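Local coordinates for protein PHB depolymerase (Penicillium funiculosum, PDB 2D81) that hydrolyses the ester bonds of polyhydroxybutyrate, a bacterial storage polyester, with a circularly permuted alpha/beta-hydrolase fold, at residues His270-Gly275 with Asp286-Tyr291; Tyr197-Met202 with Gly299-Ala304. One frame throughout, in Å; residues are numbered along the deposited sequence.

In the fold
Both contacts are partly buried, interaction 1 farther out, its centre about 19 Å from the centre of the chain against about 14 Å for interaction 2. Interaction 1, nested within the loop that interaction 2 closes, joins the end of strand 269-271 to the loop before helix 301-314 and carries three residues of the trimer pocket. Its chemistry is largely aromatic, with one direct backbone bond. Interaction 2 sets a turn between strands 187-192 and 205-210 on the first turn of helix 301-314, through a few apolar side chains, one glutamine and two waters. The two meet through Gln302 and Asp286, and the Tyr291 side chain packs against Asn200, Gly201 and Gln302.

Interaction 1: His270-Gly275 with Asp286-Tyr291; sequences HAIWNG and DWVGWY. With RB3 ((1R)-3-{[(1R)-3-methoxy-1-methyl-3-oxopropyl]oxy}-1-methyl-3-oxopropyl (3R)-3-hydroxybutanoate), chain C.
His270 lies beside Trp290 and Tyr291 in an aromatic cluster, where the end of strand 269-271 meets an Asx turn built on Asp286, in the loop lining the trimer pocket. Tyr291 turns its ring edge to the face of the imidazole, CE2 lying 3.5 Å from His270 NE2; that nitrogen and Tyr291 OH both bond to Asp266. Next, Ala271 O and Trp290 O are bridged by a water that donates to both. Ile272 sends CG2 to Trp290 CD1 at 3.9 Å, the two side chains running side by side, and its CB touches Val288 O. Trp273 N gives the direct hydrogen bond, 3.0 Å to Val288 O and nearly straight at 172°. With CG anti to the carbonyl carbon (chi1 -82°), the Trp273 indole lies over the Val288-Gly289 peptide, Gly289 CA sitting 4.2 Å from the centroid of the five-membered ring in a CH-pi contact, while NE1 bonds to Ser293 O. An alanine here would probably leave Gly289 CA without its aromatic cover and Ser293 O without the indole donor. Four backbone N-H groups converge on the Asp286 carboxylate, those of Val288, Gly289 and Trp290 on OD1 and that of Tyr291 on OD2, holding the loop around it. On the pocket side, Val288 CG1 covers a face of Trp287, whose NE1 donates to O1B of the bound trimer at 3.0 Å.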
# COMPACT_ATOMS: atom_id res chain seq x y z
N HIS A 270 5.10 8.47 20.97
CA HIS A 270 3.69 8.10 21.09
C HIS A 270 3.54 6.79 21.85
O HIS A 270 4.34 5.87 21.66
CB HIS A 270 3.07 7.92 19.70
CG HIS A 270 3.06 9.16 18.87
ND1 HIS A 270 2.14 10.17 19.04
CD2 HIS A 270 3.87 9.56 17.85
CE1 HIS A 270 2.38 11.14 18.17
NE2 HIS A 270 3.43 10.79 17.44
N ALA A 271 2.51 6.68 22.68
CA ALA A 271 2.11 5.39 23.20
C ALA A 271 1.60 4.56 22.03
O ALA A 271 0.83 5.05 21.20
CB ALA A 271 1.01 5.56 24.24
N ILE A 272 2.02 3.30 21.95
CA ILE A 272 1.55 2.44 20.87
C ILE A 272 0.72 1.29 21.45
O ILE A 272 0.50 1.23 22.66
CB ILE A 272 2.72 1.87 20.03
CG1 ILE A 272 3.76 1.21 20.93
CG2 ILE A 272 3.36 3.00 19.23
CD1 ILE A 272 4.86 0.50 20.15
N TRP A 273 0.26 0.39 20.59
CA TRP A 273 -0.66 -0.66 21.03
C TRP A 273 -0.14 -1.47 22.22
O TRP A 273 -0.89 -1.73 23.16
CB TRP A 273 -0.99 -1.62 19.89
CG TRP A 273 -2.07 -1.13 18.97
CD1 TRP A 273 -3.20 -0.44 19.33
CD2 TRP A 273 -2.16 -1.35 17.56
NE1 TRP A 273 -3.99 -0.22 18.22
CE2 TRP A 273 -3.38 -0.77 17.12
CE3 TRP A 273 -1.34 -1.98 16.62
CZ2 TRP A 273 -3.79 -0.80 15.79
CZ3 TRP A 273 -1.75 -2.02 15.29
CH2 TRP A 273 -2.97 -1.43 14.89
N ASN A 274 1.13 -1.86 22.18
CA ASN A 274 1.70 -2.62 23.29
C ASN A 274 3.22 -2.45 23.33
O ASN A 274 3.85 -2.19 22.31
CB ASN A 274 1.34 -4.10 23.16
CG ASN A 274 2.19 -4.82 22.13
OD1 ASN A 274 3.30 -5.27 22.43
ND2 ASN A 274 1.68 -4.93 20.92
N GLY A 275 3.79 -2.60 24.52
CA GLY A 275 5.23 -2.49 24.66
C GLY A 275 5.71 -1.09 25.01
O GLY A 275 6.91 -0.84 25.05
N ASP A 286 1.15 3.98 9.72
CA ASP A 286 0.85 3.53 11.08
C ASP A 286 0.25 2.13 11.12
O ASP A 286 -0.94 1.94 10.88
CB ASP A 286 -0.10 4.52 11.75
CG ASP A 286 -0.29 4.24 13.23
OD1 ASP A 286 0.40 3.33 13.75
OD2 ASP A 286 -1.12 4.92 13.86
N TRP A 287 1.09 1.14 11.44
CA TRP A 287 0.62 -0.22 11.68
C TRP A 287 0.91 -0.68 13.11
O TRP A 287 0.84 -1.88 13.42
CB TRP A 287 1.26 -1.20 10.68
CG TRP A 287 2.76 -1.29 10.77
CD1 TRP A 287 3.67 -0.37 10.33
CD2 TRP A 287 3.52 -2.36 11.35
NE1 TRP A 287 4.95 -0.81 10.60
CE2 TRP A 287 4.89 -2.02 11.22
CE3 TRP A 287 3.18 -3.58 11.96
CZ2 TRP A 287 5.91 -2.86 11.68
CZ3 TRP A 287 4.20 -4.40 12.42
CH2 TRP A 287 5.55 -4.04 12.28
N VAL A 288 1.22 0.26 13.99
CA VAL A 288 1.59 -0.08 15.37
C VAL A 288 0.81 0.70 16.42
O VAL A 288 0.87 0.38 17.61
CB VAL A 288 3.10 0.14 15.61
CG1 VAL A 288 3.90 -0.74 14.68
CG2 VAL A 288 3.45 1.61 15.41
N GLY A 289 0.07 1.72 15.98
CA GLY A 289 -0.76 2.48 16.89
C GLY A 289 -0.20 3.82 17.32
O GLY A 289 -0.60 4.35 18.36
N TRP A 290 0.73 4.38 16.54
CA TRP A 290 1.26 5.71 16.83
C TRP A 290 0.14 6.73 17.02
O TRP A 290 0.16 7.53 17.96
CB TRP A 290 2.16 6.20 15.70
CG TRP A 290 3.54 5.61 15.67
CD1 TRP A 290 4.47 5.66 16.67
CD2 TRP A 290 4.16 4.95 14.57
NE1 TRP A 290 5.64 5.06 16.26
CE2 TRP A 290 5.47 4.61 14.97
CE3 TRP A 290 3.73 4.60 13.29
CZ2 TRP A 290 6.36 3.95 14.13
CZ3 TRP A 290 4.62 3.94 12.44
CH2 TRP A 290 5.92 3.62 12.87
N TYR A 291 -0.83 6.72 16.11
CA TYR A 291 -1.78 7.82 16.02
C TYR A 291 -3.19 7.42 16.42
O TYR A 291 -4.17 8.03 16.00
CB TYR A 291 -1.76 8.38 14.59
CG TYR A 291 -0.37 8.78 14.17
CD1 TYR A 291 0.32 8.06 13.19
CD2 TYR A 291 0.29 9.83 14.80
CE1 TYR A 291 1.64 8.38 12.86
CE2 TYR A 291 1.61 10.15 14.48
CZ TYR A 291 2.27 9.43 13.51
OH TYR A 291 3.58 9.75 13.21
O1M RB3 C . 12.45 -1.64 8.35
C1A RB3 C . 11.38 -1.13 7.94
O1A RB3 C . 11.20 0.08 7.67
C2A RB3 C . 10.19 -2.08 7.76
C3A RB3 C . 8.99 -1.62 8.59
C4A RB3 C . 7.85 -2.62 8.38
O3A RB3 C . 9.35 -1.58 9.98
C1B RB3 C . 8.78 -0.53 10.64
O1B RB3 C . 7.76 -0.00 10.21
C2B RB3 C . 9.46 -0.03 11.91
C3B RB3 C . 8.56 0.87 12.76
C4B RB3 C . 7.33 0.11 13.28
O3B RB3 C . 9.30 1.34 13.90
C1C RB3 C . 10.03 2.46 13.61
O1C RB3 C . 10.53 2.61 12.50
C2C RB3 C . 10.23 3.51 14.70
C3C RB3 C . 11.71 3.70 15.02
C4C RB3 C . 11.89 4.74 16.13
O3C RB3 C . 12.29 2.45 15.41
O HOH W 1 -0.66 7.19 20.42

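Interaction 2: Tyr197-Met202 with Gly299-Ala304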
# COMPACT_ATOMS: atom_id res chain seq x y z
N TYR A 197 -8.32 15.06 4.14
CA TYR A 197 -7.31 14.36 3.34
C TYR A 197 -6.02 14.16 4.14
O TYR A 197 -5.09 13.51 3.67
CB TYR A 197 -6.97 15.16 2.08
CG TYR A 197 -8.14 15.44 1.16
CD1 TYR A 197 -8.09 16.51 0.26
CD2 TYR A 197 -9.29 14.65 1.18
CE1 TYR A 197 -9.16 16.79 -0.58
CE2 TYR A 197 -10.37 14.92 0.33
CZ TYR A 197 -10.30 16.00 -0.54
OH TYR A 197 -11.36 16.30 -1.36
N GLY A 198 -5.97 14.75 5.33
CA GLY A 198 -4.74 14.74 6.10
C GLY A 198 -4.88 14.09 7.46
O GLY A 198 -5.98 13.80 7.92
N ALA A 199 -3.74 13.85 8.11
CA ALA A 199 -3.71 13.22 9.42
C ALA A 199 -2.33 13.41 10.02
O ALA A 199 -1.37 13.73 9.32
CB ALA A 199 -4.04 11.74 9.30
N ASN A 200 -2.22 13.20 11.32
CA ASN A 200 -0.92 13.24 11.97
C ASN A 200 -0.06 12.14 11.34
O ASN A 200 -0.57 11.07 11.01
CB ASN A 200 -1.07 13.02 13.47
CG ASN A 200 0.04 13.66 14.27
OD1 ASN A 200 0.33 14.85 14.13
ND2 ASN A 200 0.68 12.87 15.13
N GLY A 201 1.23 12.42 11.17
CA GLY A 201 2.11 11.44 10.54
C GLY A 201 2.07 11.49 9.03
O GLY A 201 2.78 10.73 8.36
N MET A 202 1.24 12.37 8.48
CA MET A 202 1.17 12.57 7.03
C MET A 202 1.64 13.96 6.62
O MET A 202 1.42 14.94 7.33
CB MET A 202 -0.26 12.33 6.53
CG MET A 202 -0.71 10.88 6.63
SD MET A 202 -2.41 10.63 6.09
CE MET A 202 -2.23 10.69 4.29
N GLY A 299 -12.00 4.55 10.64
CA GLY A 299 -11.76 5.72 11.47
C GLY A 299 -10.32 5.95 11.88
O GLY A 299 -9.98 7.02 12.39
N GLY A 300 -9.45 4.96 11.67
CA GLY A 300 -8.03 5.19 11.87
C GLY A 300 -7.64 6.44 11.10
O GLY A 300 -7.99 6.58 9.93
N VAL A 301 -6.93 7.36 11.75
CA VAL A 301 -6.79 8.69 11.19
C VAL A 301 -6.11 8.69 9.82
O VAL A 301 -6.53 9.40 8.92
CB VAL A 301 -6.03 9.65 12.15
CG1 VAL A 301 -6.86 9.89 13.40
CG2 VAL A 301 -4.67 9.08 12.51
N GLN A 302 -5.07 7.88 9.66
CA GLN A 302 -4.40 7.83 8.36
C GLN A 302 -5.23 7.10 7.31
O GLN A 302 -5.33 7.56 6.17
CB GLN A 302 -3.02 7.17 8.49
CG GLN A 302 -2.09 7.85 9.49
CD GLN A 302 -0.65 7.43 9.34
OE1 GLN A 302 -0.36 6.29 8.97
NE2 GLN A 302 0.27 8.34 9.64
N MET A 303 -5.83 5.97 7.67
CA MET A 303 -6.69 5.28 6.72
C MET A 303 -7.86 6.15 6.29
O MET A 303 -8.24 6.16 5.12
CB MET A 303 -7.22 3.96 7.29
CG MET A 303 -6.16 2.87 7.44
SD MET A 303 -6.85 1.21 7.38
CE MET A 303 -7.89 1.21 8.84
N ALA A 304 -8.44 6.89 7.24
CA ALA A 304 -9.56 7.76 6.93
C ALA A 304 -9.16 8.86 5.95
O ALA A 304 -9.95 9.25 5.08
CB ALA A 304 -10.10 8.38 8.22
O HOH W 2 -8.16 11.90 9.79
O HOH W 3 3.00 8.35 9.60
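Ala199 CB presses on the first turn of helix 301-314, 3.4 Å from Val301 O and 4.1 Å from Val301 CB. The turn it belongs to is a type II beta turn, Ala199 to Met202, closed by Met202 N donating to Ala199 O. The close-fitting part lies on the Gln302 side. With CD anti to CA (chi2 -165°), the Gln302 side chain extends toward the turn, and its NE2 donates to Asn200 O at 3.2 Å, in the plane of the carbonyl and on one of its lone pairs. The same nitrogen donates to a water held by Gly201 O, while OE1 accepts from Asp286 N, so both ends of the amide are engaged. Met202 SD lies 4.1 Å from Gln302 CA. Toward Gly198 the fit is looser: a second water donates to Val301 O at 3.1 Å but only weakly to Gly198 O. Asn200 lies at the exposed margin, its backbone O rather than its side chain bonding to Gln302. Gly300 occupies the N-cap position, and its O accepts from Ala304 N. Met202, touching Ala305 and Gln309, sets the loop between strands 187-192 and 205-210 against helix 301-314, while Gln302 on Met24 links that helix to helix 20-31.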